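Local atomic coordinates of tissue factor pathway inhibitor 2 (Homo sapiens, PDB entry 1ZR0), a protein that inhibits trypsin, plasmin and the factor VIIa/tissue factor complex through Kunitz-type domains, the first of which makes up this chain. Residues 23-27 / 47-52. Numbering follows the deposited sequence.
Sequences LRYYY and NNFYTW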
loop_
_atom_site.group_PDB
_atom_site.type_symbol
_atom_site.label_atom_id
_atom_site.label_comp_id
_atom_site.label_asym_id
_atom_site.label_seq_id
_atom_site.Cartn_x
_atom_site.Cartn_y
_atom_site.Cartn_z
ATOM N N LEU B 23 3.766 -7.562 -9.153
ATOM C CA LEU B 23 4.615 -8.419 -9.915
ATOM C C LEU B 23 5.035 -7.747 -11.241
ATOM O O LEU B 23 4.176 -7.369 -12.056
ATOM C CB LEU B 23 3.861 -9.699 -10.230
ATOM C CG LEU B 23 4.673 -10.861 -10.812
ATOM C CD1 LEU B 23 5.862 -11.219 -9.972
ATOM C CD2 LEU B 23 3.682 -12.107 -10.847
ATOM N N ARG B 24 6.347 -7.612 -11.397
ATOM C CA ARG B 24 6.979 -7.030 -12.600
ATOM C C ARG B 24 8.156 -7.886 -12.972
ATOM O O ARG B 24 8.595 -8.801 -12.244
ATOM C CB ARG B 24 7.434 -5.590 -12.288
ATOM C CG ARG B 24 6.314 -4.529 -11.987
ATOM C CD ARG B 24 5.349 -4.343 -13.150
ATOM N NE ARG B 24 4.367 -3.343 -12.833
ATOM C CZ ARG B 24 4.623 -2.041 -12.830
ATOM N NH1 ARG B 24 5.781 -1.552 -13.271
ATOM N NH2 ARG B 24 3.632 -1.193 -12.519
ATOM N N TYR B 25 8.769 -7.555 -14.106
ATOM C CA TYR B 25 9.927 -8.255 -14.595
ATOM C C TYR B 25 11.091 -7.357 -14.809
ATOM O O TYR B 25 10.920 -6.185 -15.062
ATOM C CB TYR B 25 9.599 -8.928 -15.893
ATOM C CG TYR B 25 8.569 -10.030 -15.706
ATOM C CD1 TYR B 25 7.232 -9.750 -15.632
ATOM C CD2 TYR B 25 9.010 -11.333 -15.582
ATOM C CE1 TYR B 25 6.307 -10.765 -15.377
ATOM C CE2 TYR B 25 8.120 -12.365 -15.399
ATOM C CZ TYR B 25 6.789 -12.081 -15.313
ATOM O OH TYR B 25 5.921 -13.123 -15.060
ATOM N N TYR B 26 12.298 -7.893 -14.599
ATOM C CA TYR B 26 13.511 -7.091 -14.789
ATOM C C TYR B 26 14.584 -7.980 -15.468
ATOM O O TYR B 26 14.588 -9.188 -15.330
ATOM C CB TYR B 26 14.091 -6.427 -13.536
ATOM C CG TYR B 26 14.775 -7.436 -12.658
ATOM C CD1 TYR B 26 14.013 -8.365 -11.936
ATOM C CD2 TYR B 26 16.133 -7.527 -12.599
ATOM C CE1 TYR B 26 14.655 -9.335 -11.174
ATOM C CE2 TYR B 26 16.773 -8.468 -11.787
ATOM C CZ TYR B 26 16.022 -9.387 -11.119
ATOM O OH TYR B 26 16.697 -10.339 -10.349
ATOM N N TYR B 27 15.508 -7.344 -16.199
ATOM C CA TYR B 27 16.650 -8.090 -16.701
ATOM C C TYR B 27 17.763 -8.210 -15.722
ATOM O O TYR B 27 18.177 -7.242 -15.194
ATOM C CB TYR B 27 17.211 -7.406 -17.951
ATOM C CG TYR B 27 18.305 -8.205 -18.618
ATOM C CD1 TYR B 27 18.032 -9.275 -19.416
ATOM C CD2 TYR B 27 19.606 -7.819 -18.466
ATOM C CE1 TYR B 27 19.024 -10.001 -19.991
ATOM C CE2 TYR B 27 20.638 -8.552 -19.064
ATOM C CZ TYR B 27 20.313 -9.632 -19.829
ATOM O OH TYR B 27 21.348 -10.354 -20.440
ATOM N N ASN B 47 14.302 -0.555 -15.844
ATOM C CA ASN B 47 14.412 -1.999 -15.849
ATOM C C ASN B 47 13.250 -2.646 -15.093
ATOM O O ASN B 47 13.420 -3.143 -14.006
ATOM C CB ASN B 47 15.744 -2.458 -15.332
ATOM C CG ASN B 47 16.052 -3.899 -15.633
ATOM O OD1 ASN B 47 15.370 -4.575 -16.374
ATOM N ND2 ASN B 47 17.191 -4.364 -15.098
ATOM N N ASN B 48 12.081 -2.537 -15.676
ATOM C CA ASN B 48 10.801 -2.718 -14.984
ATOM C C ASN B 48 9.736 -2.901 -16.074
ATOM O O ASN B 48 9.372 -1.953 -16.807
ATOM C CB ASN B 48 10.490 -1.523 -14.092
ATOM C CG ASN B 48 9.222 -1.752 -13.276
ATOM O OD1 ASN B 48 8.369 -2.548 -13.679
ATOM N ND2 ASN B 48 9.078 -1.012 -12.203
ATOM N N PHE B 49 9.299 -4.130 -16.291
ATOM C CA PHE B 49 8.449 -4.463 -17.400
ATOM C C PHE B 49 7.226 -5.173 -16.871
ATOM O O PHE B 49 7.272 -5.891 -15.838
ATOM C CB PHE B 49 9.180 -5.416 -18.362
ATOM C CG PHE B 49 10.411 -4.810 -18.905
ATOM C CD1 PHE B 49 10.338 -3.991 -20.026
ATOM C CD2 PHE B 49 11.626 -5.012 -18.310
ATOM C CE1 PHE B 49 11.499 -3.360 -20.480
ATOM C CE2 PHE B 49 12.800 -4.418 -18.774
ATOM C CZ PHE B 49 12.740 -3.591 -19.885
ATOM N N TYR B 50 6.141 -5.073 -17.624
ATOM C CA TYR B 50 4.859 -5.676 -17.181
ATOM C C TYR B 50 4.769 -7.195 -17.371
ATOM O O TYR B 50 3.955 -7.899 -16.718
ATOM C CB TYR B 50 3.736 -4.998 -17.960
ATOM C CG TYR B 50 3.423 -3.650 -17.484
ATOM C CD1 TYR B 50 2.957 -3.449 -16.165
ATOM C CD2 TYR B 50 3.662 -2.523 -18.281
ATOM C CE1 TYR B 50 2.642 -2.207 -15.710
ATOM C CE2 TYR B 50 3.355 -1.244 -17.824
ATOM C CZ TYR B 50 2.864 -1.089 -16.526
ATOM O OH TYR B 50 2.525 0.166 -16.062
ATOM N N THR B 51 5.585 -7.737 -18.263
ATOM C CA THR B 51 5.519 -9.116 -18.721
ATOM C C THR B 51 6.889 -9.679 -19.029
ATOM O O THR B 51 7.803 -8.904 -19.342
ATOM C CB THR B 51 4.592 -9.272 -19.970
ATOM O OG1 THR B 51 5.211 -8.633 -21.106
ATOM C CG2 THR B 51 3.237 -8.588 -19.765
ATOM N N TRP B 52 7.066 -11.001 -18.955
ATOM C CA TRP B 52 8.338 -11.593 -19.334
ATOM C C TRP B 52 8.661 -11.237 -20.842
ATOM O O TRP B 52 9.762 -10.821 -21.177
ATOM C CB TRP B 52 8.303 -13.079 -19.105
ATOM C CG TRP B 52 9.538 -13.735 -19.531
ATOM C CD1 TRP B 52 10.651 -13.927 -18.810
ATOM C CD2 TRP B 52 9.840 -14.188 -20.864
ATOM N NE1 TRP B 52 11.617 -14.504 -19.597
ATOM C CE2 TRP B 52 11.142 -14.664 -20.859
ATOM C CE3 TRP B 52 9.118 -14.218 -22.068
ATOM C CZ2 TRP B 52 11.767 -15.230 -22.007
ATOM C CZ3 TRP B 52 9.746 -14.784 -23.220
ATOM C CH2 TRP B 52 11.046 -15.293 -23.143
#
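An asparagine side chain can stand in for a strand's backbone, and the Kunitz domain offers a clear example. Residues 47-52, running into helix 52-58, meet the edge of strand 22-28 through a single antiparallel bridge: Tyr25 N to Phe49 O is 2.8 Å and Phe49 N to Tyr25 O 2.9 Å. Beyond it Asn47, with chi1 in t, turns its amide back to the strand, OD1 accepting from Tyr27 N at 2.8 Å and ND2 donating to Tyr27 O at 3.0 Å; ND2 also reaches Leu11 O. At the other end, two m rotamers bend Arg24 so that its NH1 meets Asn48 OD1 at 2.8 Å, while Tyr50 CE1 lies over one guanidinium face, 3.5 Å from Arg24 NH2. The m rotamer of Tyr25 lays one ring face against Thr51 C and Trp52 N; Trp52 CB makes a CH-pi contact 4.2 Å from the Tyr25 ring centroid. Thr51, the N-cap residue, caps Ala54 N through OG1. Amide chemistry thus extends the pairing where the backbone bridge stops, and the Tyr25 ring adds an apolar contact at the helix start.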